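Local structure of ribosomal RNA processing protein 6 (Trypanosoma brucei brucei, 4NLC) at residues Thr61-Leu66 / Asp222-Leu227; Glu90-Val95 / Ser115-Asp120; Gly107-Met112 / Val123-Val128; Val274-Ala279 / Val294-Phe299; Asn300-Ala305 / Ser312-Met317. The protein probably trims RNA from its 3' end as an exosome-linked 3'-5' exoribonuclease active in rRNA processing, the chain here being its catalytic domain. The protein carries 1 engineered substitution. All coordinates share one frame; numbering follows the deposited sequence.

Contact 1: residues Thr61-Leu66 / Asp222-Leu227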
# COMPACT_ATOMS: atom_id res chain seq x y z
N THR A 61 -28.47 4.83 -2.45
CA THR A 61 -28.45 5.87 -1.41
C THR A 61 -27.41 6.88 -1.92
O THR A 61 -26.22 6.54 -2.00
CB THR A 61 -28.10 5.28 -0.05
OG1 THR A 61 -29.13 4.37 0.33
CG2 THR A 61 -27.93 6.35 1.02
N PRO A 62 -27.85 8.08 -2.36
CA PRO A 62 -26.87 9.03 -2.90
C PRO A 62 -25.91 9.58 -1.86
O PRO A 62 -26.22 9.61 -0.67
CB PRO A 62 -27.73 10.12 -3.58
CG PRO A 62 -29.15 9.62 -3.51
CD PRO A 62 -29.21 8.65 -2.36
N TYR A 63 -24.72 9.94 -2.32
CA TYR A 63 -23.65 10.53 -1.53
C TYR A 63 -24.17 11.83 -0.90
O TYR A 63 -25.06 12.48 -1.44
CB TYR A 63 -22.42 10.79 -2.41
CG TYR A 63 -22.71 11.65 -3.64
CD1 TYR A 63 -23.21 11.08 -4.81
CD2 TYR A 63 -22.48 13.02 -3.62
CE1 TYR A 63 -23.51 11.87 -5.92
CE2 TYR A 63 -22.77 13.82 -4.73
CZ TYR A 63 -23.26 13.23 -5.88
OH TYR A 63 -23.52 13.99 -7.00
N LEU A 64 -23.61 12.19 0.23
CA LEU A 64 -24.03 13.39 0.95
C LEU A 64 -23.35 14.63 0.38
O LEU A 64 -22.47 14.52 -0.48
CB LEU A 64 -23.68 13.23 2.45
CG LEU A 64 -24.26 12.02 3.19
CD1 LEU A 64 -24.06 12.18 4.68
CD2 LEU A 64 -25.76 11.85 2.92
N SER A 65 -23.77 15.81 0.82
CA SER A 65 -23.13 17.04 0.39
C SER A 65 -21.81 17.14 1.12
O SER A 65 -21.76 16.90 2.35
CB SER A 65 -23.98 18.24 0.76
OG SER A 65 -23.19 19.42 0.67
N LEU A 66 -20.76 17.58 0.41
CA LEU A 66 -19.46 17.82 1.05
C LEU A 66 -19.52 19.06 1.98
O LEU A 66 -18.70 19.18 2.88
CB LEU A 66 -18.35 17.98 -0.00
CG LEU A 66 -17.88 16.72 -0.71
CD1 LEU A 66 -16.94 17.07 -1.84
CD2 LEU A 66 -17.21 15.74 0.25
N ASP A 222 -11.94 10.41 -1.74
CA ASP A 222 -11.61 9.08 -2.24
C ASP A 222 -12.61 8.02 -1.74
O ASP A 222 -12.78 7.00 -2.41
CB ASP A 222 -10.17 8.68 -1.86
CG ASP A 222 -9.07 9.16 -2.80
OD1 ASP A 222 -9.40 9.77 -3.85
OD2 ASP A 222 -7.89 8.90 -2.50
N THR A 223 -13.31 8.27 -0.58
CA THR A 223 -14.30 7.32 -0.07
C THR A 223 -15.73 7.86 -0.07
O THR A 223 -16.68 7.08 -0.09
CB THR A 223 -13.93 6.82 1.34
OG1 THR A 223 -13.87 7.93 2.25
CG2 THR A 223 -12.67 6.01 1.36
N HIS A 224 -15.89 9.19 0.03
CA HIS A 224 -17.18 9.90 0.11
C HIS A 224 -18.24 9.46 -0.93
O HIS A 224 -19.42 9.35 -0.59
CB HIS A 224 -16.93 11.40 0.03
CG HIS A 224 -18.19 12.21 0.11
ND1 HIS A 224 -18.72 12.58 1.33
CD2 HIS A 224 -18.99 12.67 -0.88
CE1 HIS A 224 -19.82 13.25 1.04
NE2 HIS A 224 -20.03 13.32 -0.27
N PHE A 225 -17.81 9.14 -2.17
CA PHE A 225 -18.75 8.75 -3.23
C PHE A 225 -18.80 7.22 -3.49
O PHE A 225 -19.62 6.77 -4.30
CB PHE A 225 -18.42 9.48 -4.56
CG PHE A 225 -18.15 10.97 -4.42
CD1 PHE A 225 -19.19 11.89 -4.49
CD2 PHE A 225 -16.86 11.45 -4.29
CE1 PHE A 225 -18.94 13.26 -4.40
CE2 PHE A 225 -16.62 12.81 -4.15
CZ PHE A 225 -17.65 13.71 -4.25
N LEU A 226 -17.93 6.46 -2.82
CA LEU A 226 -17.75 5.05 -3.07
C LEU A 226 -18.96 4.17 -2.75
O LEU A 226 -19.21 3.21 -3.48
CB LEU A 226 -16.47 4.53 -2.39
CG LEU A 226 -15.87 3.22 -2.96
CD1 LEU A 226 -15.76 3.26 -4.50
CD2 LEU A 226 -14.49 2.94 -2.36
N LEU A 227 -19.73 4.48 -1.70
CA LEU A 227 -20.91 3.65 -1.43
C LEU A 227 -22.03 3.85 -2.44
O LEU A 227 -22.72 2.90 -2.75
CB LEU A 227 -21.43 3.79 0.00
CG LEU A 227 -20.49 3.31 1.10
CD1 LEU A 227 -21.04 3.68 2.46
CD2 LEU A 227 -20.20 1.82 0.98
O HOH W 1 -21.31 10.56 1.04
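His224 and Phe225, at the junction of helix 213-224 and helix 226-238 in the RNase H-like exonuclease domain, hold Tyr63, Leu64 and Leu66 of the loop leading to strand 71-74. The polar grip is on the backbone. His224 NE2 donates to Leu64 O at 2.7 Å, with an N-H...O angle of 144°; the oxygen lies in the imidazole plane, although the donor stands well above the carbonyl plane. The other ring nitrogen, ND1, bonds to the carboxylate of Asp120, so both nitrogens are engaged and the imidazole is fixed in rotation; a carbonyl at one end and a carboxylate at the other would favour double protonation. Water 1 adds a bridge, accepting from Leu64 N at 2.9 Å and donating to His224 O at 2.8 Å. A carbon contact caps one face of the same ring: Leu66 CD2 sits over its centre, 3.5 Å from the centroid and almost on the ring normal, a CH-pi contact, while water 1 lies over the opposite face toward the rim. The aromatic pair is T-shaped. Phe225 turns its edge to the face of Tyr63, with centroids 5.1 Å apart and planes at 65°. Tyr63 CG stands between its backbone N and carbonyl carbon (chi1 55°), where its nearest Phe225 atom is CD1. Beyond this pair, Phe225 packs on Val189 and Cys193 of helix 185-193. The closest carbons of the stack are Tyr63 CD2 and Phe225 CD1, 3.6 Å apart, and Leu66 CD1 reaches Phe225 CZ at 4.2 Å.

Contact 2: residues Glu90-Val95 / Ser115-Asp120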
# COMPACT_ATOMS: atom_id res chain seq x y z
N GLU A 90 -23.07 -0.51 10.80
CA GLU A 90 -23.23 -0.38 9.34
C GLU A 90 -23.23 -1.75 8.66
O GLU A 90 -22.66 -2.70 9.18
CB GLU A 90 -22.11 0.50 8.76
CG GLU A 90 -21.94 1.86 9.44
CD GLU A 90 -23.10 2.83 9.35
OE1 GLU A 90 -23.25 3.66 10.27
OE2 GLU A 90 -23.86 2.78 8.35
N THR A 91 -23.87 -1.85 7.50
CA THR A 91 -23.90 -3.09 6.71
C THR A 91 -22.89 -3.01 5.55
O THR A 91 -22.58 -4.03 4.92
CB THR A 91 -25.33 -3.42 6.24
OG1 THR A 91 -25.85 -2.29 5.54
CG2 THR A 91 -26.26 -3.80 7.40
N GLU A 92 -22.41 -1.81 5.26
CA GLU A 92 -21.41 -1.53 4.24
C GLU A 92 -20.68 -0.23 4.51
O GLU A 92 -21.29 0.77 4.89
CB GLU A 92 -21.95 -1.60 2.79
CG GLU A 92 -22.90 -0.50 2.37
CD GLU A 92 -24.34 -0.66 2.81
OE1 GLU A 92 -24.80 -1.82 2.94
OE2 GLU A 92 -25.00 0.37 3.05
N ILE A 93 -19.34 -0.27 4.34
CA ILE A 93 -18.47 0.89 4.56
C ILE A 93 -17.52 0.96 3.39
O ILE A 93 -17.21 -0.09 2.83
CB ILE A 93 -17.70 0.84 5.92
CG1 ILE A 93 -16.58 -0.25 5.93
CG2 ILE A 93 -18.66 0.71 7.13
CD1 ILE A 93 -15.70 -0.32 7.22
N ALA A 94 -17.07 2.18 3.04
CA ALA A 94 -16.13 2.42 1.94
C ALA A 94 -14.80 2.73 2.58
O ALA A 94 -14.74 3.52 3.51
CB ALA A 94 -16.58 3.59 1.09
N VAL A 95 -13.73 2.05 2.11
CA VAL A 95 -12.40 2.20 2.66
C VAL A 95 -11.38 2.50 1.55
O VAL A 95 -11.49 1.99 0.43
CB VAL A 95 -11.98 0.95 3.51
CG1 VAL A 95 -10.66 1.21 4.27
CG2 VAL A 95 -13.08 0.50 4.49
N SER A 115 -15.76 5.92 4.77
CA SER A 115 -17.04 6.60 4.66
C SER A 115 -18.16 5.63 4.98
O SER A 115 -18.11 4.46 4.58
CB SER A 115 -17.27 7.17 3.26
OG SER A 115 -16.45 8.29 2.95
N THR A 116 -19.18 6.14 5.66
CA THR A 116 -20.43 5.43 5.93
C THR A 116 -21.48 6.21 5.16
O THR A 116 -21.17 7.28 4.62
CB THR A 116 -20.77 5.33 7.46
OG1 THR A 116 -21.25 6.57 7.97
CG2 THR A 116 -19.62 4.81 8.31
N ARG A 117 -22.72 5.72 5.13
CA ARG A 117 -23.84 6.42 4.48
C ARG A 117 -24.10 7.80 5.10
O ARG A 117 -24.71 8.63 4.45
CB ARG A 117 -25.13 5.57 4.58
CG ARG A 117 -25.05 4.19 3.92
CD ARG A 117 -24.69 4.26 2.44
NE ARG A 117 -24.79 2.93 1.87
CZ ARG A 117 -24.92 2.65 0.58
NH1 ARG A 117 -24.89 3.62 -0.32
NH2 ARG A 117 -25.06 1.40 0.19
N THR A 118 -23.67 8.03 6.35
CA THR A 118 -24.01 9.28 7.06
C THR A 118 -22.83 10.21 7.37
O THR A 118 -23.05 11.35 7.77
CB THR A 118 -24.78 8.95 8.37
OG1 THR A 118 -24.13 7.88 9.08
CG2 THR A 118 -26.23 8.61 8.10
N GLN A 119 -21.59 9.72 7.19
CA GLN A 119 -20.42 10.52 7.52
C GLN A 119 -19.12 9.93 7.01
O GLN A 119 -19.06 8.75 6.61
CB GLN A 119 -20.35 10.75 9.04
CG GLN A 119 -20.22 9.48 9.84
CD GLN A 119 -20.30 9.73 11.32
OE1 GLN A 119 -20.99 9.02 12.05
NE2 GLN A 119 -19.53 10.68 11.81
N ASP A 120 -18.06 10.75 7.06
CA ASP A 120 -16.72 10.41 6.64
C ASP A 120 -15.75 10.44 7.82
O ASP A 120 -15.96 11.20 8.76
CB ASP A 120 -16.25 11.41 5.55
CG ASP A 120 -17.10 11.42 4.29
OD1 ASP A 120 -17.68 10.37 3.94
OD2 ASP A 120 -17.17 12.48 3.64
O HOH W 2 -22.06 6.66 10.54
O HOH W 3 -22.59 2.86 5.91
O HOH W 4 -24.94 5.30 8.22
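Glu92 and Arg117 form the charged link between the start of strand 92-100 and the turn after strand 108-115. Arg117 NE donates to Glu92 OE2 at 2.8 Å, with an angle of 156°, and NH2 adds a weak bond to the same oxygen. OE2 lies in the guanidinium plane, at its edge, and is met on its anti side; carboxylate and guanidinium planes stand 77° apart, so this is an edge approach and not a flat two-oxygen pair. Arg117 NH2 also forms a salt bridge with Asp231 of helix 226-238, while Glu92 OE1 is held by Thr91 OG1 and Gln54. The backbone bonds pair Ala94 with Ser115: Ala94 N to Ser115 O and Ser115 N to Ala94 O both measure 2.9 Å. Waters join the outer part. Water 3 lies within bonding distance of Glu90 OE2 and Glu92 O and accepts from Arg117 N, and water 4 links Glu90 OE2 with Thr118 OG1. Apolar contact is slight, Glu90 CG lying 3.9 Å from Thr116 CG2. Thr116 OG1 itself accepts from Thr118 N, an ST turn that shapes the bend. Antiparallel pairing of Ala94 with Ser115 belongs to the meander of strands 92-100, 108-115 and 120-123, the three-stranded antiparallel meander characteristic of the RNase H-like fold.

Contact 3: residues Gly107-Met112 / Val123-Val128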
# COMPACT_ATOMS: atom_id res chain seq x y z
N GLY A 107 7.96 0.28 2.78
CA GLY A 107 6.90 1.27 2.67
C GLY A 107 5.97 1.14 3.86
O GLY A 107 6.09 0.20 4.65
N PHE A 108 5.07 2.12 4.03
CA PHE A 108 4.13 2.07 5.14
C PHE A 108 2.86 2.85 4.85
O PHE A 108 2.91 3.89 4.20
CB PHE A 108 4.77 2.50 6.50
CG PHE A 108 5.43 3.86 6.53
CD1 PHE A 108 4.68 5.01 6.70
CD2 PHE A 108 6.82 3.97 6.43
CE1 PHE A 108 5.30 6.27 6.74
CE2 PHE A 108 7.44 5.23 6.44
CZ PHE A 108 6.68 6.37 6.61
N THR A 109 1.75 2.40 5.42
CA THR A 109 0.48 3.10 5.30
C THR A 109 0.51 4.37 6.15
O THR A 109 0.86 4.33 7.33
CB THR A 109 -0.67 2.18 5.66
OG1 THR A 109 -0.50 0.97 4.93
CG2 THR A 109 -2.03 2.81 5.34
N CYS A 110 0.07 5.48 5.56
CA CYS A 110 0.03 6.79 6.20
C CYS A 110 -1.34 7.22 6.74
O CYS A 110 -1.41 7.95 7.73
CB CYS A 110 0.57 7.84 5.25
SG CYS A 110 2.34 7.69 4.97
N LEU A 111 -2.40 6.84 6.04
CA LEU A 111 -3.75 7.29 6.32
C LEU A 111 -4.74 6.27 5.85
O LEU A 111 -4.47 5.55 4.89
CB LEU A 111 -3.96 8.58 5.51
CG LEU A 111 -4.81 9.69 6.08
CD1 LEU A 111 -4.19 10.27 7.36
CD2 LEU A 111 -5.02 10.78 5.02
N MET A 112 -5.88 6.19 6.55
CA MET A 112 -6.98 5.30 6.20
C MET A 112 -8.20 6.22 6.13
O MET A 112 -8.40 7.05 7.01
CB MET A 112 -7.19 4.19 7.25
CG MET A 112 -8.39 3.30 6.97
SD MET A 112 -8.67 2.02 8.23
CE MET A 112 -7.52 0.80 7.70
N VAL A 123 -8.43 8.44 9.33
CA VAL A 123 -7.67 7.83 10.40
C VAL A 123 -6.17 8.06 10.24
O VAL A 123 -5.58 7.68 9.25
CB VAL A 123 -8.02 6.32 10.61
CG1 VAL A 123 -7.26 5.74 11.82
CG2 VAL A 123 -9.52 6.16 10.82
N ASP A 124 -5.54 8.61 11.29
CA ASP A 124 -4.11 8.79 11.28
C ASP A 124 -3.38 7.50 11.70
O ASP A 124 -3.07 7.30 12.87
CB ASP A 124 -3.68 10.02 12.08
CG ASP A 124 -2.23 10.37 11.92
OD1 ASP A 124 -1.43 9.48 11.52
OD2 ASP A 124 -1.86 11.52 12.23
N CYS A 125 -3.11 6.65 10.69
CA CYS A 125 -2.35 5.37 10.68
C CYS A 125 -0.99 5.49 11.26
O CYS A 125 -0.37 4.45 11.46
CB CYS A 125 -2.21 4.87 9.25
SG CYS A 125 -3.71 4.24 8.55
N LEU A 126 -0.43 6.69 11.27
CA LEU A 126 0.90 6.88 11.80
C LEU A 126 0.81 7.04 13.30
O LEU A 126 1.47 6.33 14.03
CB LEU A 126 1.60 8.08 11.14
CG LEU A 126 2.06 7.88 9.70
CD1 LEU A 126 2.67 9.17 9.12
CD2 LEU A 126 3.03 6.70 9.59
N LYS A 127 -0.05 7.96 13.75
CA LYS A 127 -0.25 8.25 15.16
C LYS A 127 -0.87 7.08 15.91
O LYS A 127 -0.51 6.87 17.06
CB LYS A 127 -1.07 9.54 15.34
CG LYS A 127 -0.89 10.13 16.73
CD LYS A 127 -0.70 11.62 16.73
CE LYS A 127 -0.66 12.14 18.15
NZ LYS A 127 0.41 11.48 18.96
N VAL A 128 -1.77 6.30 15.27
CA VAL A 128 -2.39 5.15 15.96
C VAL A 128 -1.96 3.81 15.31
O VAL A 128 -2.65 2.80 15.48
CB VAL A 128 -3.94 5.28 16.16
CG1 VAL A 128 -4.28 6.53 16.97
CG2 VAL A 128 -4.70 5.28 14.84
O HOH W 5 1.34 2.78 9.64
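Cys125 points its side chain at the backbone of strand 108-115, its SG 3.5 Å from Met112 N and its CB 3.5 Å from Cys110 O. With SG anti to the carbonyl carbon (chi1 -72°), the sulfur also comes alongside Met112 CB and the methyl CG2 of Thr109. Leu126 is set against a different part of the strand: it crosses Phe108 at about a right angle, and its methyl CD2 approaches Phe108 CE1 obliquely at 3.7 Å. Leu111 leads away from the loop at its CB, yet CD1 returns to lie 3.5 Å from Val123 O. Next to it, Met112 and Val123 stand on one face of the sheet, CB to CB at 4.1 Å, as an antiparallel hydrogen-bonded pair. Met112 N donates to Val123 O at 3.1 Å, and Val123 N to Met112 O at 2.7 Å, the second almost straight at 173°. Cys110 and Leu111 both face Glu98, a classic beta bulge in strand 108-115. Past Val123 the chain leaves the sheet: Asp124 OD1 accepts from Leu126 N, an Asx turn, and from Lys127 N, while OD2 forms a salt bridge with Arg209. Water 5 donates to both Thr109 O and Cys125 O, bridging where direct pairing has ended. Thr109 OG1 turns elsewhere, to Asp161 of helix 152-162. The chemistry is thus divided: sulfur and aliphatic carbon fill a buried interface, two backbone bonds join the strands at Met112 and Val123, and one carboxylate and one water satisfy backbone polar groups where that pairing has ended.

Contact 4: residues Val274-Ala279 / Val294-Phe299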
# COMPACT_ATOMS: atom_id res chain seq x y z
N VAL A 274 19.49 -12.12 -9.98
CA VAL A 274 18.47 -11.68 -10.95
C VAL A 274 18.02 -10.20 -10.85
O VAL A 274 18.03 -9.53 -11.88
CB VAL A 274 17.22 -12.63 -10.87
CG1 VAL A 274 16.12 -12.23 -11.86
CG2 VAL A 274 17.60 -14.10 -11.07
N THR A 275 17.54 -9.72 -9.67
CA THR A 275 16.93 -8.39 -9.44
C THR A 275 17.64 -7.24 -10.18
O THR A 275 16.95 -6.44 -10.83
CB THR A 275 16.75 -8.06 -7.95
OG1 THR A 275 16.15 -9.16 -7.29
CG2 THR A 275 15.85 -6.84 -7.72
N TYR A 276 18.99 -7.17 -10.11
CA TYR A 276 19.78 -6.14 -10.80
C TYR A 276 19.46 -6.07 -12.33
O TYR A 276 19.34 -4.97 -12.86
CB TYR A 276 21.29 -6.31 -10.51
CG TYR A 276 21.99 -7.37 -11.33
CD1 TYR A 276 21.97 -8.70 -10.94
CD2 TYR A 276 22.69 -7.04 -12.48
CE1 TYR A 276 22.61 -9.69 -11.68
CE2 TYR A 276 23.35 -8.01 -13.23
CZ TYR A 276 23.31 -9.33 -12.83
OH TYR A 276 23.96 -10.29 -13.56
N LYS A 277 19.29 -7.24 -13.00
CA LYS A 277 18.97 -7.32 -14.43
C LYS A 277 17.56 -6.78 -14.72
O LYS A 277 17.34 -6.16 -15.76
CB LYS A 277 19.07 -8.76 -14.96
CG LYS A 277 20.50 -9.29 -15.15
CD LYS A 277 20.50 -10.76 -15.58
CE LYS A 277 20.17 -11.71 -14.45
NZ LYS A 277 19.03 -12.60 -14.79
N GLN A 278 16.62 -7.03 -13.79
CA GLN A 278 15.22 -6.59 -13.90
C GLN A 278 15.10 -5.07 -13.79
O GLN A 278 14.21 -4.49 -14.41
CB GLN A 278 14.36 -7.27 -12.83
CG GLN A 278 14.10 -8.76 -13.11
CD GLN A 278 13.55 -9.53 -11.92
OE1 GLN A 278 13.71 -9.15 -10.76
NE2 GLN A 278 12.94 -10.67 -12.20
N ALA A 279 15.99 -4.44 -13.02
CA ALA A 279 15.99 -3.01 -12.77
C ALA A 279 16.87 -2.23 -13.74
O ALA A 279 16.56 -1.07 -14.05
CB ALA A 279 16.42 -2.73 -11.34
N VAL A 294 30.55 -4.95 -11.64
CA VAL A 294 30.38 -3.73 -10.85
C VAL A 294 28.89 -3.34 -10.80
O VAL A 294 28.41 -2.99 -9.72
CB VAL A 294 31.31 -2.57 -11.29
CG1 VAL A 294 30.94 -1.26 -10.59
CG2 VAL A 294 32.76 -2.92 -10.99
N ALA A 295 28.16 -3.43 -11.92
CA ALA A 295 26.72 -3.12 -11.94
C ALA A 295 25.96 -3.96 -10.90
O ALA A 295 25.23 -3.40 -10.10
CB ALA A 295 26.13 -3.37 -13.34
N ARG A 296 26.21 -5.29 -10.88
CA ARG A 296 25.57 -6.26 -10.00
C ARG A 296 25.88 -6.03 -8.53
O ARG A 296 24.95 -6.02 -7.71
CB ARG A 296 25.94 -7.69 -10.43
CG ARG A 296 25.41 -8.80 -9.50
CD ARG A 296 25.76 -10.19 -10.01
NE ARG A 296 25.52 -11.22 -8.99
CZ ARG A 296 25.54 -12.53 -9.23
NH1 ARG A 296 25.77 -12.98 -10.46
NH2 ARG A 296 25.31 -13.40 -8.25
N GLU A 297 27.17 -5.85 -8.21
CA GLU A 297 27.65 -5.64 -6.84
C GLU A 297 27.18 -4.31 -6.24
O GLU A 297 26.80 -4.29 -5.08
CB GLU A 297 29.17 -5.81 -6.73
CG GLU A 297 29.71 -7.20 -7.05
CD GLU A 297 29.38 -8.30 -6.05
OE1 GLU A 297 29.58 -8.09 -4.84
OE2 GLU A 297 28.96 -9.39 -6.50
N ILE A 298 27.19 -3.21 -7.03
CA ILE A 298 26.67 -1.91 -6.57
C ILE A 298 25.15 -2.04 -6.29
O ILE A 298 24.67 -1.58 -5.26
CB ILE A 298 26.96 -0.74 -7.56
CG1 ILE A 298 28.49 -0.42 -7.67
CG2 ILE A 298 26.12 0.51 -7.20
CD1 ILE A 298 29.20 0.19 -6.38
N PHE A 299 24.42 -2.72 -7.20
CA PHE A 299 22.99 -2.93 -7.05
C PHE A 299 22.68 -3.77 -5.81
O PHE A 299 21.74 -3.46 -5.08
CB PHE A 299 22.37 -3.54 -8.33
CG PHE A 299 20.86 -3.50 -8.29
CD1 PHE A 299 20.13 -4.51 -7.66
CD2 PHE A 299 20.16 -2.43 -8.83
CE1 PHE A 299 18.73 -4.45 -7.58
CE2 PHE A 299 18.76 -2.38 -8.77
CZ PHE A 299 18.06 -3.39 -8.14
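Tyr276 lies against Arg296 and Phe299, which stand about one turn apart on helix 289-309. The tyrosine ring is flat against the aliphatic part of Arg296: CB sits over its centre, 3.7 Å from the centroid and 7° off the normal, a CH-pi contact. From there the extended arginine chain runs across the ring, bringing Arg296 CD to 3.6 Å from Tyr276 CE1. The charged end passes on to Asp273, with which Arg296 NH2 makes a salt bridge. On the opposite face of the tyrosine ring lies Lys277 CG, so the ring is sandwiched between aliphatic chains. Phe299 packs against the side of helix 275-280, on Tyr276 CA and CB and the methyls of Thr275 and Ala279. Its CG, anti to the backbone N (chi1 -168°), comes to 3.6 Å from Tyr276 CB. One face of its ring receives Tyr276 CA toward the rim. Thr275 CG2 approaches Phe299 CE1 at 3.7 Å. Ala279 CB meets Phe299 CE2 at 3.5 Å. Phe299 and Ala279 both also touch Ile319 of helix 319-328. The local axes pass 9.7 Å apart at 103°, a near-perpendicular crossing in which a short helix packs by carbon contacts on the long helix 289-309 of the all-helical HRDC domain.

Contact 5: residues Asn300-Ala305 / Ser312-Met317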
# COMPACT_ATOMS: atom_id res chain seq x y z
N ASN A 300 23.47 -4.82 -5.55
CA ASN A 300 23.26 -5.68 -4.38
C ASN A 300 23.62 -4.97 -3.11
O ASN A 300 22.92 -5.14 -2.12
CB ASN A 300 23.96 -7.03 -4.52
CG ASN A 300 23.25 -7.88 -5.53
OD1 ASN A 300 22.18 -7.53 -6.02
ND2 ASN A 300 23.83 -9.02 -5.86
N TRP A 301 24.67 -4.12 -3.15
CA TRP A 301 25.04 -3.28 -2.02
C TRP A 301 23.90 -2.26 -1.74
O TRP A 301 23.55 -2.02 -0.58
CB TRP A 301 26.36 -2.53 -2.29
CG TRP A 301 26.69 -1.61 -1.15
CD1 TRP A 301 27.31 -1.95 0.01
CD2 TRP A 301 26.22 -0.26 -0.98
NE1 TRP A 301 27.28 -0.89 0.89
CE2 TRP A 301 26.63 0.16 0.31
CE3 TRP A 301 25.50 0.64 -1.79
CZ2 TRP A 301 26.38 1.45 0.79
CZ3 TRP A 301 25.24 1.91 -1.31
CH2 TRP A 301 25.68 2.31 -0.04
N ARG A 302 23.36 -1.65 -2.81
CA ARG A 302 22.31 -0.63 -2.72
C ARG A 302 21.08 -1.18 -2.03
O ARG A 302 20.47 -0.48 -1.23
CB ARG A 302 21.99 -0.00 -4.09
CG ARG A 302 21.08 1.22 -4.01
CD ARG A 302 20.65 1.71 -5.38
NE ARG A 302 19.75 0.77 -6.02
CZ ARG A 302 18.68 1.11 -6.72
NH1 ARG A 302 18.37 2.38 -6.90
NH2 ARG A 302 17.90 0.17 -7.23
N ASP A 303 20.74 -2.46 -2.29
CA ASP A 303 19.61 -3.10 -1.64
C ASP A 303 19.90 -3.36 -0.15
O ASP A 303 19.05 -3.07 0.67
CB ASP A 303 19.17 -4.36 -2.38
CG ASP A 303 17.86 -4.89 -1.83
OD1 ASP A 303 16.79 -4.38 -2.22
OD2 ASP A 303 17.91 -5.79 -0.97
N MET A 304 21.10 -3.86 0.18
CA MET A 304 21.52 -4.08 1.57
C MET A 304 21.50 -2.77 2.38
O MET A 304 20.86 -2.71 3.43
CB MET A 304 22.92 -4.74 1.63
CG MET A 304 22.91 -6.21 1.22
SD MET A 304 24.53 -7.05 1.10
CE MET A 304 24.21 -8.50 2.14
N ALA A 305 22.10 -1.70 1.84
CA ALA A 305 22.14 -0.39 2.48
C ALA A 305 20.73 0.22 2.64
O ALA A 305 20.49 0.96 3.59
CB ALA A 305 23.02 0.55 1.67
N SER A 312 13.97 3.35 0.64
CA SER A 312 13.79 2.57 -0.59
C SER A 312 15.16 2.55 -1.32
O SER A 312 15.94 3.49 -1.11
CB SER A 312 12.72 3.19 -1.49
OG SER A 312 13.17 4.41 -2.05
N PRO A 313 15.49 1.53 -2.15
CA PRO A 313 16.76 1.57 -2.90
C PRO A 313 16.97 2.90 -3.67
O PRO A 313 18.09 3.39 -3.72
CB PRO A 313 16.66 0.35 -3.83
CG PRO A 313 15.78 -0.59 -3.09
CD PRO A 313 14.71 0.33 -2.52
N SER A 314 15.89 3.53 -4.19
CA SER A 314 15.96 4.83 -4.88
C SER A 314 16.39 5.98 -3.96
O SER A 314 17.05 6.90 -4.41
CB SER A 314 14.64 5.16 -5.56
OG SER A 314 14.40 4.24 -6.62
N ALA A 315 16.05 5.91 -2.66
CA ALA A 315 16.46 6.94 -1.71
C ALA A 315 17.96 6.77 -1.34
O ALA A 315 18.59 7.73 -0.90
CB ALA A 315 15.56 6.93 -0.48
N VAL A 316 18.51 5.57 -1.51
CA VAL A 316 19.94 5.35 -1.25
C VAL A 316 20.74 5.97 -2.42
O VAL A 316 21.65 6.78 -2.20
CB VAL A 316 20.28 3.84 -1.05
CG1 VAL A 316 21.79 3.59 -1.08
CG2 VAL A 316 19.67 3.32 0.25
N MET A 317 20.37 5.59 -3.65
CA MET A 317 21.08 5.95 -4.87
C MET A 317 20.12 5.80 -6.05
O MET A 317 19.46 4.77 -6.17
CB MET A 317 22.21 4.90 -5.00
CG MET A 317 23.34 5.23 -5.89
SD MET A 317 24.32 3.72 -6.23
CE MET A 317 24.93 3.33 -4.62
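Short helix 313-316 folds back against the later part of helix 289-309, the CA atoms of Asp303 and Pro313 coming within 5.6 Å of each other. Arg302 carries the contact. Its chain bends at chi3 (69°), which sets NE. Pro313 CB lies over one face of the guanidinium, 3.5 Å above its centre. NH1 of Arg302 donates to Met317 O at 2.7 Å; the oxygen lies in the guanidinium plane, and the donor arrives nearly along the C=O axis. The buried charge is thereby turned onto the carbonyl that follows the short helix. At the helix's other end, Ser312 is the N-cap residue, its OG accepting from Ala315 N. Apolar contacts surround the arginine: Val316 CG1 is 3.8 Å from both Arg302 CG and Trp301 CZ3, and Met317 CE meets Trp301 CZ3 at 3.6 Å. Further along, Trp301 rests on Leu354 and Ile357 of helix 351-359, while Arg302 and Met317 reach Val322 of helix 319-328. Toward the exonuclease domain, Ser312 bonds to Phe102, and Asp303, salt-bridged to Arg307, also bonds to Tyr105; Phe102 and Tyr105 lie in the loop between strands 92-100 and 108-115.

Contacts 1, 2 and 3 belong to the exonuclease domain, contacts 4 and 5 to the helical HRDC part that follows in the chain. Contacts 2 and 3 alternate along the sequence, share neighbouring strands 92-100 and 108-115, and have centres about 19 Å apart; both are nested inside the long loop closed by contact 1. Contact 1 lies about 9 Å from contact 2, centre to centre, joined through Thr223-Ser115 and His224-Asp120. Contacts 4 and 5 both use helix 289-309, about 11 Å apart between centres. Contacts 1 and 4 stand about 46 Å apart. The catalytic core is thus two parts in series, approaching where contacts 3 and 5 come within about 7 Å between nearest atoms.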